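Local coordinates for GDP-L-fucose synthase (Campylobacter jejuni subsp. jejuni serotype O:2, PDB 7M13), which probably uses NADPH to make GDP-D-glycero-L-gluco-heptose for the capsular polysaccharide, as a member of the NAD(P)-dependent epimerase/dehydratase family, at residues Gly172-Phe177 with Tyr343-Thr348; Arg190-Ala195 with Lys230-Trp235. One frame throughout, in Å; residues are numbered along the deposited sequence.

Contact 1 (Gly172-Phe177 with Tyr343-Thr348)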
ATOM      1  N   GLY B 172      21.967 -18.101  -5.296  1.00 26.09           N
ATOM      2  CA  GLY B 172      21.632 -19.504  -5.568  1.00 27.29           C
ATOM      3  C   GLY B 172      22.590 -20.082  -6.563  1.00 26.04           C
ATOM      4  O   GLY B 172      23.529 -19.377  -6.936  1.00 29.31           O
ATOM      5  N   THR B 173      22.345 -21.310  -6.982  1.00 28.02           N
ATOM      6  CA  THR B 173      23.262 -22.019  -7.896  1.00 29.41           C
ATOM      7  C   THR B 173      23.225 -21.268  -9.231  1.00 30.20           C
ATOM      8  O   THR B 173      24.280 -20.738  -9.647  1.00 30.09           O
ATOM      9  CB  THR B 173      22.871 -23.494  -7.935  1.00 30.78           C
ATOM     10  OG1 THR B 173      23.072 -23.974  -6.603  1.00 29.96           O
ATOM     11  CG2 THR B 173      23.676 -24.293  -8.935  1.00 30.48           C
ATOM     12  N   LYS B 174      22.032 -21.144  -9.827  1.00 30.27           N
ATOM     13  CA  LYS B 174      21.827 -20.422 -11.107  1.00 33.29           C
ATOM     14  C   LYS B 174      21.399 -18.979 -10.830  1.00 32.80           C
ATOM     15  O   LYS B 174      20.229 -18.642 -11.109  1.00 36.78           O
ATOM     16  CB  LYS B 174      20.797 -21.152 -11.963  1.00 33.30           C
ATOM     17  CG  LYS B 174      21.107 -22.623 -12.209  1.00 38.37           C
ATOM     18  CD  LYS B 174      20.329 -23.187 -13.380  1.00 40.84           C
ATOM     19  CE  LYS B 174      20.849 -24.527 -13.863  1.00 46.64           C
ATOM     20  NZ  LYS B 174      20.916 -25.511 -12.760  1.00 50.64           N
ATOM     21  N   ALA B 175      22.330 -18.158 -10.343  1.00 28.33           N
ATOM     22  CA  ALA B 175      22.098 -16.770  -9.879  1.00 28.49           C
ATOM     23  C   ALA B 175      22.259 -15.785 -11.035  1.00 28.92           C
ATOM     24  O   ALA B 175      22.634 -16.207 -12.150  1.00 27.98           O
ATOM     25  CB  ALA B 175      23.057 -16.432  -8.759  1.00 28.76           C
ATOM     26  N   ASN B 176      21.989 -14.507 -10.758  1.00 24.49           N
ATOM     27  CA  ASN B 176      22.161 -13.393 -11.716  1.00 27.98           C
ATOM     28  C   ASN B 176      23.467 -12.694 -11.315  1.00 28.61           C
ATOM     29  O   ASN B 176      23.525 -12.093 -10.227  1.00 29.22           O
ATOM     30  CB  ASN B 176      20.885 -12.546 -11.759  1.00 30.13           C
ATOM     31  CG  ASN B 176      21.017 -11.267 -12.558  1.00 35.31           C
ATOM     32  OD1 ASN B 176      22.117 -10.818 -12.876  1.00 35.42           O
ATOM     33  ND2 ASN B 176      19.888 -10.670 -12.886  1.00 29.47           N
ATOM     34  N   PHE B 177      24.502 -12.852 -12.148  1.00 31.82           N
ATOM     35  CA  PHE B 177      25.888 -12.414 -11.856  1.00 32.26           C
ATOM     36  C   PHE B 177      26.184 -11.069 -12.524  1.00 39.07           C
ATOM     37  O   PHE B 177      27.370 -10.693 -12.558  1.00 41.43           O
ATOM     38  CB  PHE B 177      26.875 -13.476 -12.331  1.00 33.06           C
ATOM     39  CG  PHE B 177      26.705 -14.806 -11.652  1.00 31.09           C
ATOM     40  CD1 PHE B 177      27.234 -15.027 -10.384  1.00 29.92           C
ATOM     41  CD2 PHE B 177      26.058 -15.847 -12.293  1.00 33.18           C
ATOM     42  CE1 PHE B 177      27.087 -16.262  -9.768  1.00 31.18           C
ATOM     43  CE2 PHE B 177      25.923 -17.081 -11.676  1.00 34.03           C
ATOM     44  CZ  PHE B 177      26.440 -17.288 -10.419  1.00 31.09           C
ATOM     45  N   TYR B 343      29.468 -21.215  -7.293  1.00 30.04           N
ATOM     46  CA  TYR B 343      30.741 -21.046  -8.054  1.00 30.32           C
ATOM     47  C   TYR B 343      30.894 -22.186  -9.070  1.00 32.03           C
ATOM     48  O   TYR B 343      31.272 -21.918 -10.221  1.00 29.95           O
ATOM     49  CB  TYR B 343      31.968 -20.967  -7.138  1.00 31.65           C
ATOM     50  CG  TYR B 343      33.221 -20.493  -7.845  1.00 32.84           C
ATOM     51  CD1 TYR B 343      33.192 -19.413  -8.716  1.00 33.65           C
ATOM     52  CD2 TYR B 343      34.442 -21.127  -7.647  1.00 33.49           C
ATOM     53  CE1 TYR B 343      34.331 -18.978  -9.377  1.00 34.32           C
ATOM     54  CE2 TYR B 343      35.591 -20.707  -8.305  1.00 33.31           C
ATOM     55  CZ  TYR B 343      35.536 -19.626  -9.165  1.00 36.32           C
ATOM     56  OH  TYR B 343      36.654 -19.190  -9.811  1.00 32.83           O
ATOM     57  N   GLU B 344      30.593 -23.422  -8.675  1.00 34.55           N
ATOM     58  CA  GLU B 344      30.663 -24.588  -9.593  1.00 39.33           C
ATOM     59  C   GLU B 344      29.789 -24.295 -10.817  1.00 41.61           C
ATOM     60  O   GLU B 344      30.282 -24.473 -11.946  1.00 42.46           O
ATOM     61  CB  GLU B 344      30.265 -25.876  -8.873  1.00 45.88           C
ATOM     62  CG  GLU B 344      31.263 -26.290  -7.802  1.00 53.11           C
ATOM     63  CD  GLU B 344      32.675 -26.549  -8.310  1.00 59.89           C
ATOM     64  OE1 GLU B 344      33.532 -25.648  -8.174  1.00 60.38           O
ATOM     65  OE2 GLU B 344      32.914 -27.655  -8.842  1.00 65.83           O
ATOM     66  N   TRP B 345      28.550 -23.829 -10.623  1.00 39.20           N
ATOM     67  CA  TRP B 345      27.650 -23.510 -11.762  1.00 39.22           C
ATOM     68  C   TRP B 345      28.247 -22.347 -12.554  1.00 36.29           C
ATOM     69  O   TRP B 345      28.177 -22.383 -13.802  1.00 38.39           O
ATOM     70  CB  TRP B 345      26.206 -23.201 -11.341  1.00 40.99           C
ATOM     71  CG  TRP B 345      25.318 -23.069 -12.543  1.00 44.59           C
ATOM     72  CD1 TRP B 345      24.925 -24.082 -13.371  1.00 46.12           C
ATOM     73  CD2 TRP B 345      24.784 -21.857 -13.111  1.00 48.03           C
ATOM     74  NE1 TRP B 345      24.156 -23.592 -14.391  1.00 50.02           N
ATOM     75  CE2 TRP B 345      24.048 -22.231 -14.257  1.00 50.53           C
ATOM     76  CE3 TRP B 345      24.829 -20.504 -12.756  1.00 51.42           C
ATOM     77  CZ2 TRP B 345      23.370 -21.301 -15.044  1.00 56.37           C
ATOM     78  CZ3 TRP B 345      24.159 -19.583 -13.535  1.00 55.10           C
ATOM     79  CH2 TRP B 345      23.441 -19.979 -14.665  1.00 57.50           C
ATOM     80  N   TYR B 346      28.789 -21.334 -11.871  1.00 33.65           N
ATOM     81  CA  TYR B 346      29.282 -20.100 -12.528  1.00 35.68           C
ATOM     82  C   TYR B 346      30.324 -20.478 -13.586  1.00 40.62           C
ATOM     83  O   TYR B 346      30.262 -19.921 -14.697  1.00 42.61           O
ATOM     84  CB  TYR B 346      29.909 -19.100 -11.555  1.00 37.85           C
ATOM     85  CG  TYR B 346      30.363 -17.845 -12.259  1.00 36.16           C
ATOM     86  CD1 TYR B 346      29.474 -16.812 -12.496  1.00 36.51           C
ATOM     87  CD2 TYR B 346      31.648 -17.716 -12.769  1.00 39.73           C
ATOM     88  CE1 TYR B 346      29.857 -15.659 -13.162  1.00 37.71           C
ATOM     89  CE2 TYR B 346      32.048 -16.572 -13.443  1.00 39.01           C
ATOM     90  CZ  TYR B 346      31.151 -15.537 -13.637  1.00 40.46           C
ATOM     91  OH  TYR B 346      31.506 -14.396 -14.294  1.00 42.06           O
ATOM     92  N   LYS B 347      31.237 -21.393 -13.239  1.00 43.67           N
ATOM     93  CA  LYS B 347      32.394 -21.790 -14.088  1.00 47.40           C
ATOM     94  C   LYS B 347      31.907 -22.591 -15.305  1.00 52.89           C
ATOM     95  O   LYS B 347      32.484 -22.410 -16.397  1.00 49.00           O
ATOM     96  CB  LYS B 347      33.402 -22.605 -13.272  1.00 45.05           C
ATOM     97  CG  LYS B 347      34.381 -21.774 -12.454  1.00 45.83           C
ATOM     98  CD  LYS B 347      35.358 -22.620 -11.669  1.00 45.00           C
ATOM     99  CE  LYS B 347      34.666 -23.588 -10.739  1.00 44.81           C
ATOM    100  NZ  LYS B 347      35.628 -24.241  -9.822  1.00 46.32           N
ATOM    101  N   THR B 348      30.902 -23.452 -15.119  1.00 52.68           N
ATOM    102  CA  THR B 348      30.262 -24.260 -16.191  1.00 55.30           C
ATOM    103  C   THR B 348      30.061 -23.377 -17.429  1.00 58.52           C
ATOM    104  O   THR B 348      29.279 -23.637 -18.344  1.00 71.19           O
ATOM    105  CB  THR B 348      28.980 -24.905 -15.651  1.00 58.22           C
ATOM    106  OG1 THR B 348      29.435 -26.061 -14.951  1.00 58.32           O
ATOM    107  CG2 THR B 348      27.962 -25.289 -16.703  1.00 62.18           C
TER
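The loop leaving strand 162-171 of the Rossmann-type sheet meets the end of the C-terminal helix 335-347 through the Trp345 indole, the Phe177 and Tyr346 rings and the Lys174 chain. Trp345 holds CG anti to its backbone N (chi1 -173°), which lays the indole against the backbone of Thr173 and Lys174. Lys174 occupies one indole face: its CA lies 3.6 Å from the centroid of the Trp345 six-membered ring, a CH-pi contact, and its chain crosses that face until CE is 3.5 Å from Trp345 NE1. The ammonium finishes off-centre, with Lys174 NZ 4.6 Å from the centroid of the five-membered ring in a cation-pi contact, while its salt bridge goes to Glu26 of helix 19-30. That helix starts at Thr19, an NADPH-binding residue of the Rossmann fold whose side chain lies about 5 Å from that of Ala175. Phe177 and Tyr346 form a T-shaped pair: CD1 at the tyrosine edge stands over the centre of the Phe177 face, planes at 77° and centroids 4.7 Å apart. Ala175 CB touches the opposite face off-centre. Phe177 and Trp345 meet edge to edge, Phe177 CE2 3.6 Å from Trp345 CZ3; the Tyr346 hydroxyl is hydrogen-bonded to Asp209.

Contact 2 (Arg190-Ala195 with Lys230-Trp235)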
ATOM      1  N   ARG B 190      31.655 -13.020  -8.413  1.00 30.14           N
ATOM      2  CA  ARG B 190      32.168 -12.639  -9.755  1.00 33.62           C
ATOM      3  C   ARG B 190      33.378 -11.721  -9.602  1.00 30.36           C
ATOM      4  O   ARG B 190      34.313 -11.867 -10.407  1.00 32.42           O
ATOM      5  CB  ARG B 190      31.113 -11.962 -10.631  1.00 33.61           C
ATOM      6  CG  ARG B 190      31.540 -11.881 -12.093  1.00 35.39           C
ATOM      7  CD  ARG B 190      30.407 -11.535 -13.036  1.00 42.18           C
ATOM      8  NE  ARG B 190      30.878 -11.287 -14.393  1.00 41.24           N
ATOM      9  CZ  ARG B 190      30.118 -10.825 -15.380  1.00 46.60           C
ATOM     10  NH1 ARG B 190      30.639 -10.633 -16.579  1.00 48.76           N
ATOM     11  NH2 ARG B 190      28.839 -10.569 -15.171  1.00 46.55           N
ATOM     12  N   LYS B 191      33.368 -10.820  -8.622  1.00 29.68           N
ATOM     13  CA  LYS B 191      34.492  -9.872  -8.384  1.00 30.65           C
ATOM     14  C   LYS B 191      35.773 -10.660  -8.086  1.00 33.79           C
ATOM     15  O   LYS B 191      36.834 -10.327  -8.663  1.00 31.44           O
ATOM     16  CB  LYS B 191      34.186  -8.928  -7.217  1.00 33.20           C
ATOM     17  CG  LYS B 191      33.286  -7.742  -7.550  1.00 40.65           C
ATOM     18  CD  LYS B 191      33.237  -6.682  -6.451  1.00 45.87           C
ATOM     19  CE  LYS B 191      34.606  -6.174  -6.036  1.00 45.80           C
ATOM     20  NZ  LYS B 191      34.534  -4.917  -5.247  1.00 44.38           N
ATOM     21  N   PHE B 192      35.707 -11.666  -7.214  1.00 30.62           N
ATOM     22  CA  PHE B 192      36.902 -12.469  -6.851  1.00 32.06           C
ATOM     23  C   PHE B 192      37.325 -13.345  -8.034  1.00 33.07           C
ATOM     24  O   PHE B 192      38.528 -13.539  -8.195  1.00 32.07           O
ATOM     25  CB  PHE B 192      36.664 -13.284  -5.580  1.00 30.61           C
ATOM     26  CG  PHE B 192      36.953 -12.489  -4.338  1.00 34.54           C
ATOM     27  CD1 PHE B 192      38.244 -12.378  -3.855  1.00 32.17           C
ATOM     28  CD2 PHE B 192      35.937 -11.805  -3.684  1.00 32.71           C
ATOM     29  CE1 PHE B 192      38.516 -11.624  -2.723  1.00 35.92           C
ATOM     30  CE2 PHE B 192      36.209 -11.065  -2.545  1.00 35.11           C
ATOM     31  CZ  PHE B 192      37.498 -10.960  -2.076  1.00 31.94           C
ATOM     32  N   HIS B 193      36.381 -13.872  -8.820  1.00 32.49           N
ATOM     33  CA  HIS B 193      36.695 -14.722  -9.999  1.00 31.76           C
ATOM     34  C   HIS B 193      37.521 -13.907 -11.003  1.00 33.05           C
ATOM     35  O   HIS B 193      38.580 -14.400 -11.447  1.00 33.06           O
ATOM     36  CB  HIS B 193      35.419 -15.301 -10.616  1.00 32.97           C
ATOM     37  CG  HIS B 193      35.681 -16.129 -11.823  1.00 31.27           C
ATOM     38  ND1 HIS B 193      36.218 -17.399 -11.740  1.00 32.85           N
ATOM     39  CD2 HIS B 193      35.502 -15.870 -13.135  1.00 31.73           C
ATOM     40  CE1 HIS B 193      36.344 -17.896 -12.955  1.00 33.83           C
ATOM     41  NE2 HIS B 193      35.910 -16.975 -13.827  1.00 34.01           N
ATOM     42  N   LEU B 194      37.077 -12.694 -11.330  1.00 32.62           N
ATOM     43  CA  LEU B 194      37.777 -11.805 -12.294  1.00 33.62           C
ATOM     44  C   LEU B 194      39.127 -11.364 -11.715  1.00 31.48           C
ATOM     45  O   LEU B 194      40.086 -11.267 -12.499  1.00 34.39           O
ATOM     46  CB  LEU B 194      36.907 -10.593 -12.624  1.00 35.68           C
ATOM     47  CG  LEU B 194      35.586 -10.901 -13.325  1.00 39.63           C
ATOM     48  CD1 LEU B 194      34.926  -9.613 -13.775  1.00 41.46           C
ATOM     49  CD2 LEU B 194      35.792 -11.845 -14.499  1.00 43.62           C
ATOM     50  N   ALA B 195      39.212 -11.115 -10.404  1.00 31.81           N
ATOM     51  CA  ALA B 195      40.481 -10.812  -9.704  1.00 30.35           C
ATOM     52  C   ALA B 195      41.463 -11.962  -9.940  1.00 32.02           C
ATOM     53  O   ALA B 195      42.657 -11.690 -10.188  1.00 29.24           O
ATOM     54  CB  ALA B 195      40.249 -10.595  -8.228  1.00 31.71           C
ATOM     55  N   LYS B 230      46.109  -7.676  -8.010  1.00 41.79           N
ATOM     56  CA  LYS B 230      46.756  -7.721  -6.678  1.00 40.85           C
ATOM     57  C   LYS B 230      45.704  -7.753  -5.551  1.00 39.90           C
ATOM     58  O   LYS B 230      46.047  -8.248  -4.472  1.00 36.32           O
ATOM     59  CB  LYS B 230      47.719  -6.569  -6.528  1.00 44.05           C
ATOM     60  N   SER B 231      44.483  -7.240  -5.764  1.00 42.86           N
ATOM     61  CA  SER B 231      43.481  -7.078  -4.677  1.00 42.79           C
ATOM     62  C   SER B 231      42.039  -7.004  -5.195  1.00 47.87           C
ATOM     63  O   SER B 231      41.816  -6.636  -6.376  1.00 41.59           O
ATOM     64  CB  SER B 231      43.811  -5.880  -3.833  1.00 49.08           C
ATOM     65  OG  SER B 231      43.843  -4.703  -4.620  1.00 48.47           O
ATOM     66  N   VAL B 232      41.096  -7.363  -4.320  1.00 38.54           N
ATOM     67  CA  VAL B 232      39.671  -6.940  -4.375  1.00 36.99           C
ATOM     68  C   VAL B 232      39.477  -5.895  -3.278  1.00 42.10           C
ATOM     69  O   VAL B 232      39.698  -6.228  -2.082  1.00 37.46           O
ATOM     70  CB  VAL B 232      38.710  -8.133  -4.229  1.00 39.78           C
ATOM     71  CG1 VAL B 232      37.255  -7.691  -4.149  1.00 40.12           C
ATOM     72  CG2 VAL B 232      38.905  -9.135  -5.359  1.00 37.51           C
ATOM     73  N   GLU B 233      39.150  -4.670  -3.690  1.00 41.32           N
ATOM     74  CA  GLU B 233      38.902  -3.504  -2.806  1.00 44.81           C
ATOM     75  C   GLU B 233      37.390  -3.328  -2.655  1.00 40.09           C
ATOM     76  O   GLU B 233      36.696  -3.216  -3.686  1.00 41.71           O
ATOM     77  CB  GLU B 233      39.561  -2.263  -3.408  1.00 46.47           C
ATOM     78  CG  GLU B 233      39.559  -1.060  -2.486  1.00 51.22           C
ATOM     79  CD  GLU B 233      40.627  -0.022  -2.801  1.00 57.76           C
ATOM     80  OE1 GLU B 233      41.307  -0.167  -3.840  1.00 66.45           O
ATOM     81  OE2 GLU B 233      40.776   0.925  -2.008  1.00 61.34           O
ATOM     82  N   ILE B 234      36.893  -3.321  -1.419  1.00 39.23           N
ATOM     83  CA  ILE B 234      35.445  -3.124  -1.131  1.00 38.78           C
ATOM     84  C   ILE B 234      35.301  -1.811  -0.359  1.00 38.89           C
ATOM     85  O   ILE B 234      36.075  -1.593   0.586  1.00 37.72           O
ATOM     86  CB  ILE B 234      34.866  -4.340  -0.384  1.00 39.73           C
ATOM     87  CG1 ILE B 234      35.066  -5.621  -1.196  1.00 38.71           C
ATOM     88  CG2 ILE B 234      33.402  -4.120  -0.032  1.00 41.43           C
ATOM     89  CD1 ILE B 234      34.681  -6.887  -0.464  1.00 38.94           C
ATOM     90  N   TRP B 235      34.360  -0.964  -0.779  1.00 44.31           N
ATOM     91  CA  TRP B 235      33.986   0.267  -0.039  1.00 46.97           C
ATOM     92  C   TRP B 235      33.312  -0.144   1.269  1.00 40.80           C
ATOM     93  O   TRP B 235      32.485  -1.068   1.261  1.00 43.07           O
ATOM     94  CB  TRP B 235      33.125   1.201  -0.897  1.00 58.48           C
ATOM     95  CG  TRP B 235      33.936   2.032  -1.846  1.00 67.12           C
ATOM     96  CD1 TRP B 235      34.314   1.698  -3.115  1.00 74.03           C
ATOM     97  CD2 TRP B 235      34.497   3.336  -1.592  1.00 78.85           C
ATOM     98  NE1 TRP B 235      35.061   2.702  -3.670  1.00 80.36           N
ATOM     99  CE2 TRP B 235      35.192   3.719  -2.761  1.00 79.69           C
ATOM    100  CE3 TRP B 235      34.476   4.214  -0.501  1.00 82.53           C
ATOM    101  CZ2 TRP B 235      35.856   4.941  -2.864  1.00 80.85           C
ATOM    102  CZ3 TRP B 235      35.135   5.421  -0.604  1.00 85.68           C
ATOM    103  CH2 TRP B 235      35.816   5.778  -1.771  1.00 83.48           C
TER
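This is a helix-on-strand contact in the part of the fold where substrate probably binds: helix 184-199 lies against strand 231-235 of the small two-stranded parallel sheet that also includes strand 303-307. The short axes run roughly antiparallel, at 150°, and approach to 8.6 Å. Val232 points at the helix and has the largest buried area of the contact, 97 Å²: CG2 meets Phe192 and Ala195, while CG1 meets Lys191 and the far rim of the same ring. CG2, beside the backbone N, sits off-centre over one face of the Phe192 ring, 3.8 Å from its centroid and close to the ring normal, a CH-pi contact. The same methyl presses on Ala195, with Val232 CG2 and Ala195 CB only 3.5 Å apart, tighter than usual van der Waals contact. CG1, anti to the backbone N, meets the aliphatic end of Lys191, with CE 3.6 Å from Val232 CG1. Helix 287-298 adds Val294 and Val298 around Phe192, so the ring belongs to a wider apolar core. Lys191 and Trp235 are both predicted substrate-binding residues, although the indole is poorly ordered here. The lysine chain, otherwise extended, bends at chi3 (54°), and its ammonium also donates to the carbonyl of Phe225. On the strand, Glu233 O accepts a hydrogen bond from Lys191 NZ at 3.2 Å, the donor lying above the carbonyl plane with a C=O...N angle of 138°.

The centres of contacts 1 and 2 lie about 17 Å apart, on the same side of the chain's centre. In sequence, 172-177 comes first, followed by 190-195 and 230-235, and 343-348 last, so contact 1 encloses contact 2. Helix 184-199 joins them: one part of it packs on strand 231-235, while Arg190 and His193 bond to residues of contact 1. The evidence is two probable hydrogen bonds, Phe177 O to Arg190 NH2 at 3.0 Å and Tyr343 OH to His193 ND1 at 2.7 Å. The rings of Tyr346 and His193 also meet edge-to-face. Helix 184-199 thereby joins the loop near the NADP site, the C-terminal helix and the probable substrate-binding region.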